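Local coordinates for protein separin (Saccharomyces cerevisiae, PDB 5U1T) that cleaves the MCD1/SCC1 subunit of cohesin at the onset of anaphase, so driving chromosome segregation, and is kept inactive by securin for most of the cell cycle, at residues F108-H111 with N115-L118; L117-S122 with Y127-L132; S122-Y127 with N421-N426; L135-I140 with L154-H159. All coordinates share one frame; numbering follows the deposited sequence.

Contact 1. Residues F108-H111 with N115-L118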
loop_
_atom_site.group_PDB
_atom_site.type_symbol
_atom_site.label_atom_id
_atom_site.label_comp_id
_atom_site.label_asym_id
_atom_site.label_seq_id
_atom_site.Cartn_x
_atom_site.Cartn_y
_atom_site.Cartn_z
ATOM N N PHE A 108 -19.009 9.500 -48.005
ATOM C CA PHE A 108 -18.931 9.819 -49.432
ATOM C C PHE A 108 -19.587 11.147 -49.725
ATOM O O PHE A 108 -20.502 11.558 -49.021
ATOM C CB PHE A 108 -19.578 8.705 -50.252
ATOM C CG PHE A 108 -19.268 7.330 -49.720
ATOM C CD1 PHE A 108 -18.116 6.660 -50.110
ATOM C CD2 PHE A 108 -20.098 6.724 -48.779
ATOM C CE1 PHE A 108 -17.826 5.409 -49.596
ATOM C CE2 PHE A 108 -19.813 5.493 -48.299
ATOM C CZ PHE A 108 -18.673 4.834 -48.707
ATOM N N GLN A 109 -19.091 11.825 -50.755
ATOM C CA GLN A 109 -19.608 13.133 -51.125
ATOM C C GLN A 109 -20.102 13.089 -52.551
ATOM O O GLN A 109 -19.617 12.297 -53.353
ATOM C CB GLN A 109 -18.534 14.199 -50.949
ATOM C CG GLN A 109 -18.134 14.395 -49.499
ATOM C CD GLN A 109 -19.260 14.975 -48.668
ATOM O OE1 GLN A 109 -19.915 14.266 -47.884
ATOM N NE2 GLN A 109 -19.505 16.279 -48.843
ATOM N N ALA A 110 -21.089 13.916 -52.868
ATOM C CA ALA A 110 -21.620 13.943 -54.223
ATOM C C ALA A 110 -21.481 15.346 -54.779
ATOM O O ALA A 110 -21.592 16.331 -54.036
ATOM C CB ALA A 110 -23.076 13.492 -54.246
ATOM N N HIS A 111 -21.211 15.450 -56.073
ATOM C CA HIS A 111 -21.242 16.763 -56.683
ATOM C C HIS A 111 -21.950 16.716 -58.032
ATOM O O HIS A 111 -21.723 17.557 -58.904
ATOM C CB HIS A 111 -19.828 17.347 -56.796
ATOM C CG HIS A 111 -18.802 16.375 -57.281
ATOM N ND1 HIS A 111 -17.921 15.742 -56.425
ATOM C CD2 HIS A 111 -18.486 15.963 -58.534
ATOM C CE1 HIS A 111 -17.121 14.959 -57.135
ATOM N NE2 HIS A 111 -17.445 15.072 -58.418
ATOM N N ASN A 115 -23.879 10.959 -58.790
ATOM C CA ASN A 115 -23.260 10.448 -57.569
ATOM C C ASN A 115 -24.311 9.941 -56.549
ATOM O O ASN A 115 -24.103 8.929 -55.886
ATOM C CB ASN A 115 -22.373 11.531 -56.936
ATOM C CG ASN A 115 -21.124 11.868 -57.773
ATOM O OD1 ASN A 115 -20.539 11.006 -58.439
ATOM N ND2 ASN A 115 -20.695 13.126 -57.701
ATOM N N ILE A 116 -25.429 10.658 -56.440
ATOM C CA ILE A 116 -26.605 10.213 -55.700
ATOM C C ILE A 116 -27.099 8.859 -56.204
ATOM O O ILE A 116 -27.191 7.894 -55.437
ATOM C CB ILE A 116 -27.756 11.237 -55.814
ATOM C CG1 ILE A 116 -27.320 12.598 -55.263
ATOM C CG2 ILE A 116 -29.034 10.729 -55.145
ATOM C CD1 ILE A 116 -26.644 12.548 -53.895
ATOM N N LEU A 117 -27.399 8.799 -57.497
ATOM C CA LEU A 117 -27.911 7.598 -58.142
ATOM C C LEU A 117 -27.091 6.338 -57.890
ATOM O O LEU A 117 -27.651 5.287 -57.643
ATOM C CB LEU A 117 -28.022 7.831 -59.658
ATOM C CG LEU A 117 -29.094 8.828 -60.089
ATOM C CD1 LEU A 117 -29.031 9.074 -61.580
ATOM C CD2 LEU A 117 -30.471 8.344 -59.680
ATOM N N LEU A 118 -25.772 6.419 -57.958
ATOM C CA LEU A 118 -24.980 5.215 -57.752
ATOM C C LEU A 118 -24.388 5.114 -56.328
ATOM O O LEU A 118 -23.426 4.382 -56.098
ATOM C CB LEU A 118 -23.870 5.133 -58.804
ATOM C CG LEU A 118 -24.321 5.264 -60.271
ATOM C CD1 LEU A 118 -23.184 5.039 -61.241
ATOM C CD2 LEU A 118 -25.446 4.306 -60.598
#

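Contact 2. Residues L117-S122 with Y127-L132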
loop_
_atom_site.group_PDB
_atom_site.type_symbol
_atom_site.label_atom_id
_atom_site.label_comp_id
_atom_site.label_asym_id
_atom_site.label_seq_id
_atom_site.Cartn_x
_atom_site.Cartn_y
_atom_site.Cartn_z
ATOM N N LEU A 117 -27.399 8.799 -57.497
ATOM C CA LEU A 117 -27.911 7.598 -58.142
ATOM C C LEU A 117 -27.091 6.338 -57.890
ATOM O O LEU A 117 -27.651 5.287 -57.643
ATOM C CB LEU A 117 -28.022 7.831 -59.658
ATOM C CG LEU A 117 -29.094 8.828 -60.089
ATOM C CD1 LEU A 117 -29.031 9.074 -61.580
ATOM C CD2 LEU A 117 -30.471 8.344 -59.680
ATOM N N LEU A 118 -25.772 6.419 -57.958
ATOM C CA LEU A 118 -24.980 5.215 -57.752
ATOM C C LEU A 118 -24.388 5.114 -56.328
ATOM O O LEU A 118 -23.426 4.382 -56.098
ATOM C CB LEU A 118 -23.870 5.133 -58.804
ATOM C CG LEU A 118 -24.321 5.264 -60.271
ATOM C CD1 LEU A 118 -23.184 5.039 -61.241
ATOM C CD2 LEU A 118 -25.446 4.306 -60.598
ATOM N N ALA A 119 -24.977 5.810 -55.358
ATOM C CA ALA A 119 -24.543 5.662 -53.962
ATOM C C ALA A 119 -24.955 4.330 -53.380
ATOM O O ALA A 119 -26.096 3.904 -53.531
ATOM C CB ALA A 119 -25.099 6.781 -53.102
ATOM N N ASP A 120 -24.031 3.676 -52.698
ATOM C CA ASP A 120 -24.374 2.459 -51.984
ATOM C C ASP A 120 -25.259 2.715 -50.773
ATOM O O ASP A 120 -25.264 3.812 -50.209
ATOM C CB ASP A 120 -23.116 1.744 -51.548
ATOM C CG ASP A 120 -22.580 0.858 -52.614
ATOM O OD1 ASP A 120 -23.211 -0.192 -52.869
ATOM O OD2 ASP A 120 -21.542 1.205 -53.208
ATOM N N PHE A 121 -26.019 1.699 -50.378
ATOM C CA PHE A 121 -26.721 1.747 -49.101
ATOM C C PHE A 121 -25.736 1.612 -47.941
ATOM O O PHE A 121 -24.784 0.842 -48.014
ATOM C CB PHE A 121 -27.767 0.645 -49.016
ATOM C CG PHE A 121 -28.989 0.892 -49.847
ATOM C CD1 PHE A 121 -29.013 0.554 -51.194
ATOM C CD2 PHE A 121 -30.132 1.439 -49.279
ATOM C CE1 PHE A 121 -30.162 0.768 -51.967
ATOM C CE2 PHE A 121 -31.286 1.651 -50.041
ATOM C CZ PHE A 121 -31.299 1.318 -51.385
ATOM N N SER A 122 -25.970 2.377 -46.883
ATOM C CA SER A 122 -25.301 2.174 -45.602
ATOM C C SER A 122 -26.291 2.473 -44.485
ATOM O O SER A 122 -27.380 2.979 -44.745
ATOM C CB SER A 122 -24.080 3.077 -45.459
ATOM O OG SER A 122 -24.482 4.378 -45.074
ATOM N N TYR A 127 -32.435 4.571 -44.766
ATOM C CA TYR A 127 -33.811 4.924 -44.452
ATOM C C TYR A 127 -34.357 6.053 -45.343
ATOM O O TYR A 127 -35.486 6.478 -45.168
ATOM C CB TYR A 127 -33.913 5.308 -42.966
ATOM C CG TYR A 127 -33.127 6.537 -42.542
ATOM C CD1 TYR A 127 -33.706 7.804 -42.592
ATOM C CD2 TYR A 127 -31.809 6.438 -42.079
ATOM C CE1 TYR A 127 -32.999 8.937 -42.196
ATOM C CE2 TYR A 127 -31.089 7.574 -41.666
ATOM C CZ TYR A 127 -31.696 8.816 -41.723
ATOM O OH TYR A 127 -31.019 9.951 -41.338
ATOM N N TYR A 128 -33.557 6.550 -46.281
ATOM C CA TYR A 128 -34.040 7.570 -47.220
ATOM C C TYR A 128 -33.485 7.418 -48.649
ATOM O O TYR A 128 -34.040 7.992 -49.594
ATOM C CB TYR A 128 -33.711 8.986 -46.703
ATOM C CG TYR A 128 -32.230 9.367 -46.756
ATOM C CD1 TYR A 128 -31.627 9.761 -47.953
ATOM C CD2 TYR A 128 -31.438 9.332 -45.610
ATOM C CE1 TYR A 128 -30.274 10.096 -48.004
ATOM C CE2 TYR A 128 -30.095 9.683 -45.650
ATOM C CZ TYR A 128 -29.512 10.065 -46.850
ATOM O OH TYR A 128 -28.171 10.416 -46.906
ATOM N N LEU A 129 -32.391 6.667 -48.790
ATOM C CA LEU A 129 -31.614 6.631 -50.029
ATOM C C LEU A 129 -32.483 6.287 -51.244
ATOM O O LEU A 129 -32.440 6.967 -52.266
ATOM C CB LEU A 129 -30.453 5.632 -49.910
ATOM C CG LEU A 129 -29.563 5.567 -51.160
ATOM C CD1 LEU A 129 -28.876 6.906 -51.421
ATOM C CD2 LEU A 129 -28.546 4.449 -51.066
ATOM N N SER A 130 -33.242 5.208 -51.098
ATOM C CA SER A 130 -34.317 4.832 -51.998
ATOM C C SER A 130 -35.140 6.024 -52.463
ATOM O O SER A 130 -35.249 6.270 -53.659
ATOM C CB SER A 130 -35.221 3.812 -51.303
ATOM O OG SER A 130 -36.535 3.793 -51.848
ATOM N N ASN A 131 -35.707 6.776 -51.528
ATOM C CA ASN A 131 -36.564 7.878 -51.925
ATOM C C ASN A 131 -35.774 9.056 -52.487
ATOM O O ASN A 131 -36.296 9.812 -53.314
ATOM C CB ASN A 131 -37.435 8.323 -50.755
ATOM C CG ASN A 131 -38.316 7.199 -50.237
ATOM O OD1 ASN A 131 -39.013 6.512 -51.005
ATOM N ND2 ASN A 131 -38.260 6.976 -48.930
ATOM N N LEU A 132 -34.521 9.214 -52.062
ATOM C CA LEU A 132 -33.686 10.288 -52.590
ATOM C C LEU A 132 -33.453 10.081 -54.091
ATOM O O LEU A 132 -33.604 10.994 -54.888
ATOM C CB LEU A 132 -32.348 10.363 -51.835
ATOM C CG LEU A 132 -31.486 11.607 -52.101
ATOM C CD1 LEU A 132 -32.182 12.897 -51.647
ATOM C CD2 LEU A 132 -30.096 11.484 -51.475
#

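Contact 3. Residues S122-Y127 with N421-N426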
loop_
_atom_site.group_PDB
_atom_site.type_symbol
_atom_site.label_atom_id
_atom_site.label_comp_id
_atom_site.label_asym_id
_atom_site.label_seq_id
_atom_site.Cartn_x
_atom_site.Cartn_y
_atom_site.Cartn_z
ATOM N N SER A 122 -25.970 2.377 -46.883
ATOM C CA SER A 122 -25.301 2.174 -45.602
ATOM C C SER A 122 -26.291 2.473 -44.485
ATOM O O SER A 122 -27.380 2.979 -44.745
ATOM C CB SER A 122 -24.080 3.077 -45.459
ATOM O OG SER A 122 -24.482 4.378 -45.074
ATOM N N THR A 123 -25.911 2.204 -43.242
ATOM C CA THR A 123 -26.811 2.494 -42.129
ATOM C C THR A 123 -27.062 4.011 -42.049
ATOM O O THR A 123 -28.090 4.462 -41.541
ATOM C CB THR A 123 -26.251 1.946 -40.766
ATOM O OG1 THR A 123 -27.127 2.308 -39.695
ATOM C CG2 THR A 123 -24.859 2.496 -40.482
ATOM N N TRP A 124 -26.124 4.789 -42.576
ATOM C CA TRP A 124 -26.228 6.241 -42.518
ATOM C C TRP A 124 -27.344 6.807 -43.387
ATOM O O TRP A 124 -27.931 7.837 -43.035
ATOM C CB TRP A 124 -24.892 6.865 -42.907
ATOM C CG TRP A 124 -23.877 6.628 -41.845
ATOM C CD1 TRP A 124 -22.852 5.732 -41.873
ATOM C CD2 TRP A 124 -23.819 7.266 -40.563
ATOM N NE1 TRP A 124 -22.146 5.787 -40.696
ATOM C CE2 TRP A 124 -22.723 6.717 -39.872
ATOM C CE3 TRP A 124 -24.582 8.256 -39.940
ATOM C CZ2 TRP A 124 -22.372 7.117 -38.576
ATOM C CZ3 TRP A 124 -24.225 8.666 -38.656
ATOM C CH2 TRP A 124 -23.132 8.093 -37.986
ATOM N N ASN A 125 -27.653 6.128 -44.496
ATOM C CA ASN A 125 -28.628 6.651 -45.443
ATOM C C ASN A 125 -29.787 5.716 -45.842
ATOM O O ASN A 125 -30.695 6.139 -46.582
ATOM C CB ASN A 125 -27.912 7.109 -46.731
ATOM C CG ASN A 125 -27.319 5.946 -47.553
ATOM O OD1 ASN A 125 -27.819 4.817 -47.543
ATOM N ND2 ASN A 125 -26.251 6.239 -48.284
ATOM N N ASP A 126 -29.768 4.463 -45.374
ATOM C CA ASP A 126 -30.649 3.446 -45.980
ATOM C C ASP A 126 -32.139 3.636 -45.657
ATOM O O ASP A 126 -32.994 2.951 -46.211
ATOM C CB ASP A 126 -30.203 2.033 -45.586
ATOM C CG ASP A 126 -30.319 1.771 -44.115
ATOM O OD1 ASP A 126 -30.883 2.626 -43.396
ATOM O OD2 ASP A 126 -29.856 0.689 -43.676
ATOM N N TYR A 127 -32.435 4.571 -44.766
ATOM C CA TYR A 127 -33.811 4.924 -44.452
ATOM C C TYR A 127 -34.357 6.053 -45.343
ATOM O O TYR A 127 -35.486 6.478 -45.168
ATOM C CB TYR A 127 -33.913 5.308 -42.966
ATOM C CG TYR A 127 -33.127 6.537 -42.542
ATOM C CD1 TYR A 127 -33.706 7.804 -42.592
ATOM C CD2 TYR A 127 -31.809 6.438 -42.079
ATOM C CE1 TYR A 127 -32.999 8.937 -42.196
ATOM C CE2 TYR A 127 -31.089 7.574 -41.666
ATOM C CZ TYR A 127 -31.696 8.816 -41.723
ATOM O OH TYR A 127 -31.019 9.951 -41.338
ATOM N N ASN A 421 -15.782 -1.033 -47.099
ATOM C CA ASN A 421 -16.190 -2.328 -46.610
ATOM C C ASN A 421 -16.828 -2.257 -45.244
ATOM O O ASN A 421 -17.812 -2.908 -44.959
ATOM C CB ASN A 421 -14.952 -3.189 -46.510
ATOM C CG ASN A 421 -15.251 -4.550 -45.995
ATOM O OD1 ASN A 421 -16.383 -4.874 -45.733
ATOM N ND2 ASN A 421 -14.243 -5.351 -45.844
ATOM N N VAL A 422 -16.220 -1.476 -44.388
ATOM C CA VAL A 422 -16.717 -1.282 -43.041
ATOM C C VAL A 422 -18.135 -0.734 -43.113
ATOM O O VAL A 422 -19.038 -1.245 -42.456
ATOM C CB VAL A 422 -15.850 -0.323 -42.222
ATOM C CG1 VAL A 422 -16.565 0.036 -40.949
ATOM C CG2 VAL A 422 -14.495 -0.944 -41.918
ATOM N N LEU A 423 -18.330 0.307 -43.922
ATOM C CA LEU A 423 -19.626 0.962 -44.016
ATOM C C LEU A 423 -20.659 0.018 -44.604
ATOM O O LEU A 423 -21.820 -0.008 -44.194
ATOM C CB LEU A 423 -19.510 2.221 -44.843
ATOM C CG LEU A 423 -18.861 3.357 -44.070
ATOM C CD1 LEU A 423 -18.685 4.597 -44.946
ATOM C CD2 LEU A 423 -19.711 3.671 -42.867
ATOM N N ILE A 424 -20.206 -0.785 -45.553
ATOM C CA ILE A 424 -21.063 -1.745 -46.214
ATOM C C ILE A 424 -21.354 -2.957 -45.330
ATOM O O ILE A 424 -22.507 -3.358 -45.226
ATOM C CB ILE A 424 -20.446 -2.217 -47.544
ATOM C CG1 ILE A 424 -20.218 -1.022 -48.477
ATOM C CG2 ILE A 424 -21.336 -3.248 -48.201
ATOM C CD1 ILE A 424 -19.970 -1.421 -49.905
ATOM N N SER A 425 -20.322 -3.543 -44.716
ATOM C CA SER A 425 -20.505 -4.695 -43.811
ATOM C C SER A 425 -21.364 -4.352 -42.604
ATOM O O SER A 425 -22.155 -5.177 -42.147
ATOM C CB SER A 425 -19.168 -5.242 -43.308
ATOM O OG SER A 425 -18.458 -5.928 -44.324
ATOM N N ASN A 426 -21.180 -3.145 -42.079
ATOM C CA ASN A 426 -22.039 -2.622 -41.023
ATOM C C ASN A 426 -22.023 -3.514 -39.795
ATOM O O ASN A 426 -23.063 -3.813 -39.214
ATOM C CB ASN A 426 -23.472 -2.468 -41.546
ATOM C CG ASN A 426 -24.343 -1.603 -40.651
ATOM O OD1 ASN A 426 -25.540 -1.454 -40.909
ATOM N ND2 ASN A 426 -23.750 -1.026 -39.598
#

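Contact 4. Residues L135-I140 with L154-H159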
loop_
_atom_site.group_PDB
_atom_site.type_symbol
_atom_site.label_atom_id
_atom_site.label_comp_id
_atom_site.label_asym_id
_atom_site.label_seq_id
_atom_site.Cartn_x
_atom_site.Cartn_y
_atom_site.Cartn_z
ATOM N N LEU A 135 -36.372 10.917 -56.181
ATOM C CA LEU A 135 -36.483 12.364 -56.350
ATOM C C LEU A 135 -35.480 12.854 -57.405
ATOM O O LEU A 135 -35.797 13.712 -58.228
ATOM C CB LEU A 135 -36.276 13.087 -55.021
ATOM C CG LEU A 135 -37.283 12.726 -53.915
ATOM C CD1 LEU A 135 -36.840 13.205 -52.511
ATOM C CD2 LEU A 135 -38.629 13.291 -54.261
ATOM N N ALA A 136 -34.282 12.284 -57.386
ATOM C CA ALA A 136 -33.268 12.634 -58.356
ATOM C C ALA A 136 -33.712 12.221 -59.755
ATOM O O ALA A 136 -33.478 12.948 -60.731
ATOM C CB ALA A 136 -31.938 11.992 -57.997
ATOM N N LEU A 137 -34.354 11.065 -59.866
ATOM C CA LEU A 137 -34.866 10.633 -61.168
ATOM C C LEU A 137 -36.001 11.541 -61.633
ATOM O O LEU A 137 -36.095 11.861 -62.815
ATOM C CB LEU A 137 -35.337 9.182 -61.125
ATOM C CG LEU A 137 -34.216 8.148 -61.035
ATOM C CD1 LEU A 137 -34.773 6.746 -61.024
ATOM C CD2 LEU A 137 -33.216 8.310 -62.152
ATOM N N GLN A 138 -36.851 11.959 -60.699
ATOM C CA GLN A 138 -37.925 12.905 -60.992
ATOM C C GLN A 138 -37.346 14.177 -61.584
ATOM O O GLN A 138 -37.829 14.666 -62.610
ATOM C CB GLN A 138 -38.737 13.219 -59.724
ATOM C CG GLN A 138 -39.867 14.248 -59.873
ATOM C CD GLN A 138 -40.987 13.795 -60.810
ATOM O OE1 GLN A 138 -41.132 12.606 -61.109
ATOM N NE2 GLN A 138 -41.782 14.756 -61.283
ATOM N N ILE A 139 -36.298 14.700 -60.954
ATOM C CA ILE A 139 -35.647 15.922 -61.406
ATOM C C ILE A 139 -35.050 15.735 -62.802
ATOM O O ILE A 139 -35.287 16.567 -63.683
ATOM C CB ILE A 139 -34.557 16.380 -60.401
ATOM C CG1 ILE A 139 -35.205 16.718 -59.057
ATOM C CG2 ILE A 139 -33.812 17.591 -60.919
ATOM C CD1 ILE A 139 -34.239 17.119 -57.981
ATOM N N ILE A 140 -34.311 14.642 -63.016
ATOM C CA ILE A 140 -33.706 14.357 -64.327
ATOM C C ILE A 140 -34.792 14.311 -65.394
ATOM O O ILE A 140 -34.620 14.768 -66.541
ATOM C CB ILE A 140 -32.927 13.024 -64.324
ATOM C CG1 ILE A 140 -31.788 13.072 -63.305
ATOM C CG2 ILE A 140 -32.366 12.722 -65.704
ATOM C CD1 ILE A 140 -31.055 11.767 -63.140
ATOM N N LEU A 154 -29.048 3.848 -67.013
ATOM C CA LEU A 154 -28.961 2.446 -67.376
ATOM C C LEU A 154 -28.110 1.683 -66.357
ATOM O O LEU A 154 -28.537 0.645 -65.864
ATOM C CB LEU A 154 -28.403 2.286 -68.789
ATOM C CG LEU A 154 -29.338 2.777 -69.907
ATOM C CD1 LEU A 154 -28.742 2.570 -71.301
ATOM C CD2 LEU A 154 -30.721 2.136 -69.812
ATOM N N GLU A 155 -26.933 2.212 -66.015
ATOM C CA GLU A 155 -26.024 1.574 -65.039
ATOM C C GLU A 155 -26.709 1.320 -63.687
ATOM O O GLU A 155 -26.618 0.228 -63.114
ATOM C CB GLU A 155 -24.762 2.435 -64.849
ATOM C CG GLU A 155 -24.006 2.205 -63.536
ATOM C CD GLU A 155 -23.245 0.877 -63.477
ATOM O OE1 GLU A 155 -22.658 0.575 -62.404
ATOM O OE2 GLU A 155 -23.229 0.138 -64.492
ATOM N N LEU A 156 -27.393 2.353 -63.208
ATOM C CA LEU A 156 -28.286 2.277 -62.062
ATOM C C LEU A 156 -29.209 1.073 -62.125
ATOM O O LEU A 156 -29.163 0.188 -61.273
ATOM C CB LEU A 156 -29.125 3.551 -61.981
ATOM C CG LEU A 156 -30.240 3.564 -60.950
ATOM C CD1 LEU A 156 -29.575 3.552 -59.609
ATOM C CD2 LEU A 156 -31.133 4.781 -61.117
ATOM N N PHE A 157 -30.052 1.045 -63.149
ATOM C CA PHE A 157 -31.093 0.043 -63.222
ATOM C C PHE A 157 -30.531 -1.310 -63.631
ATOM O O PHE A 157 -31.068 -2.339 -63.234
ATOM C CB PHE A 157 -32.198 0.509 -64.157
ATOM C CG PHE A 157 -33.181 1.450 -63.499
ATOM C CD1 PHE A 157 -34.119 0.972 -62.584
ATOM C CD2 PHE A 157 -33.172 2.802 -63.778
ATOM C CE1 PHE A 157 -35.031 1.829 -61.974
ATOM C CE2 PHE A 157 -34.082 3.659 -63.166
ATOM C CZ PHE A 157 -35.010 3.174 -62.268
ATOM N N SER A 158 -29.426 -1.308 -64.373
ATOM C CA SER A 158 -28.687 -2.546 -64.640
ATOM C C SER A 158 -28.398 -3.278 -63.332
ATOM O O SER A 158 -28.684 -4.458 -63.201
ATOM C CB SER A 158 -27.375 -2.261 -65.393
ATOM O OG SER A 158 -26.624 -3.447 -65.640
ATOM N N HIS A 159 -27.842 -2.556 -62.363
ATOM C CA HIS A 159 -27.546 -3.115 -61.048
ATOM C C HIS A 159 -28.528 -2.632 -59.992
ATOM O O HIS A 159 -28.121 -2.262 -58.894
ATOM C CB HIS A 159 -26.131 -2.757 -60.618
ATOM C CG HIS A 159 -25.080 -3.277 -61.538
ATOM N ND1 HIS A 159 -24.452 -2.483 -62.475
ATOM C CD2 HIS A 159 -24.551 -4.514 -61.675
ATOM C CE1 HIS A 159 -23.576 -3.209 -63.144
ATOM N NE2 HIS A 159 -23.618 -4.447 -62.679
#

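Contact 1. Residues F108-H111 with N115-L118
Ala-110 and Asn-115 meet where the loop ahead of helix 113-117 bends back over the helix it is about to enter; their CA atoms are 5.1 Å apart. Asn-115 has the largest share of the buried surface, and its side chain is worth following outward. At its base, CB lies 3.4 Å from Ala-110 CB, methyl against methylene. The next atom, CG, is anti to the carbonyl carbon (chi1 -68°), and this directs the side chain along the loop, past Ala-110 CA, toward His-111. At the tip, one terminal amide atom, modelled as ND2 although nitrogen and oxygen may be exchanged, is 2.9 Å from His-111 N. It also lies over the centre of one face of the His-111 imidazole, whose ring is set almost upright to the amide, with 83° between the two planes. One short side chain thus meets both the backbone and the ring of His-111. Beside it, Ile-116 adds a purely apolar touch, its CD1 coming within 3.7 Å of Ala-110 CB. The Ala-110 methyl therefore touches two successive residues of the helix. Ala-110 and Ile-116 both also touch Phe-102 of helix 91-103, and Ile-116 reaches Ile-98 of that helix and Leu-132 of helix 129-142. The contact thus packs the connection between helix 91-103 and helix 113-117 onto both helices, in the helical domain.

Contact 2. Residues L117-S122 with Y127-L132
Leu-129, in the first turn of helix 129-142, fits into the bend of the loop 117-122 and has by far the most surface buried here; Phe-121 and Ala-119 supply most of the other wall. With CG anti to the backbone N (chi1 -178°), the branch point of the leucine is carried toward the loop, and chi2 (63°) then sets one methyl on the aromatic ring and the other toward Ala-119. CD2 lies over one face of the Phe-121 ring, 3.7 Å from the centroid and only 9° off the ring normal, a well-centred CH-pi contact. The same methyl also abuts the loop backbone, 3.5 Å from both Ala-119 O and Asp-120 O. The other methyl, Leu-129 CD1, lies 4.1 Å from Ala-119 CB. Phe-121 reaches a little further along the helix, its CE2 coming 4.2 Å from Ser-130 N. Cutting Phe-121 back to an alanine is likely to strip the ring face from Leu-129 CD2 and open a gap between loop and helix start. Polar groups of the loop find their partners beyond the two segments: Asp-120 forms a salt bridge with Arg-162, Asp-120 O accepts from Asn-125 ND2, and Lys-133 NZ bonds to the carbonyl oxygens of Leu-117 and Ala-119. Tyr-128, at the N-cap position, likewise turns its hydroxyl to Thr-105 and Asn-106. No hydrogen bond joins the segments themselves, so their fit rests on shape and dispersion, with the leucine methyl on the aromatic face at its centre, while the polar groups bond within a segment or to residues outside the pair.

Contact 3. Residues S122-Y127 with N421-N426
The loop 122-127 passes the C-terminal end of helix 408-425, with the CA atoms of Ser-122 and Ile-424 5.8 Å apart and those of Thr-123 and Asn-426 7.1 Å apart. Thr-123 and Asn-426 cross at about a right angle: the amide oxygen OD1 of Asn-426 lies 3.5 Å from Thr-123 CB, while its ND2 is 3.8 Å from Thr-123 CG2. Asn-426 leaves the helix with positive phi (59°), and with CG anti to the backbone N (chi1 -165°) its amide is carried out to Thr-123. With an alanine here, the Thr-123 methyl would probably lose its covering amide and a gap would open beside the helix end. Alongside, Leu-423 CD2 sits at the edge of the Trp-124 indole, near its plane, 3.9 Å from CD1. The indole is fixed from beyond, its NE1 bonded to Tyr-462 O and its ring edge-to-face with Tyr-462 and Trp-68. The loop holds its own shape: Ser-122 N donates to Asn-125 OD1 at 3.1 Å, and Ser-122 OG accepts from Trp-124 N at 3.0 Å. That second bond defines an ST turn, here packed against the end of a helix from a distant part of the sequence.

Contact 4. Residues L135-I140 with L154-H159
Leu-137 of helix 129-142 meets Leu-156 and Phe-157 of helix 146-158, and all three are buried. The aliphatic part is one touch between branch ends, Leu-137 CD1 to Leu-156 CD2 at 4.1 Å. The aromatic part uses the same methyl: Leu-137 CD1 lies 3.8 Å from both CZ and CE2 of Phe-157, meeting the far end of the ring obliquely as the two side chains approach from opposite directions. With Phe-157 CG anti to the carbonyl carbon (chi1 -82°) and Leu-156 CG anti to its backbone N (chi1 172°), neighbouring residues bring their ends to one methyl. Leu-156 CG also sits over a face of the Phe-157 ring, displaced toward its perimeter. Hydrogen bonding plays no part across the gap; the CA atoms of Leu-137 and Leu-156 are 10.7 Å apart, and the side chains alone span the distance. Backbone bonds stay within each helix, as from Ile-139 N to Leu-135 O. Gln-138, on another side of its helix, bonds through OE1 to the backbone of a second protein chain. Two further helices pack on the same three side chains: helix 113-117 brings Leu-117 against Leu-137 and Leu-156, and helix 172-185 sets Ile-178 on Leu-137 and both Leu-175 and Val-179 on Phe-157.

In the fold
The four contacts cluster in one region of the helical domain; three are local in sequence, and contact 3 brings in the distant helix 408-425. Contacts 1 and 2, with centres about 9 Å apart, share Leu-117 and Leu-118 and touch through Ile-116 CG2 and Leu-132 CD2 at 3.9 Å. Contact 3 shares Ser-122 and Tyr-127 with contact 2, and its Leu-423 also packs on Phe-108 of contact 1. Leu-117 ties contacts 1 and 2 to contact 4, its CD1 lying 3.7 Å from Ile-140 CD1. Contacts 3 and 4, about 20 Å apart between centres, do not touch. All lie away from Cys-1497, the probable catalytic cysteine, and are structural packing.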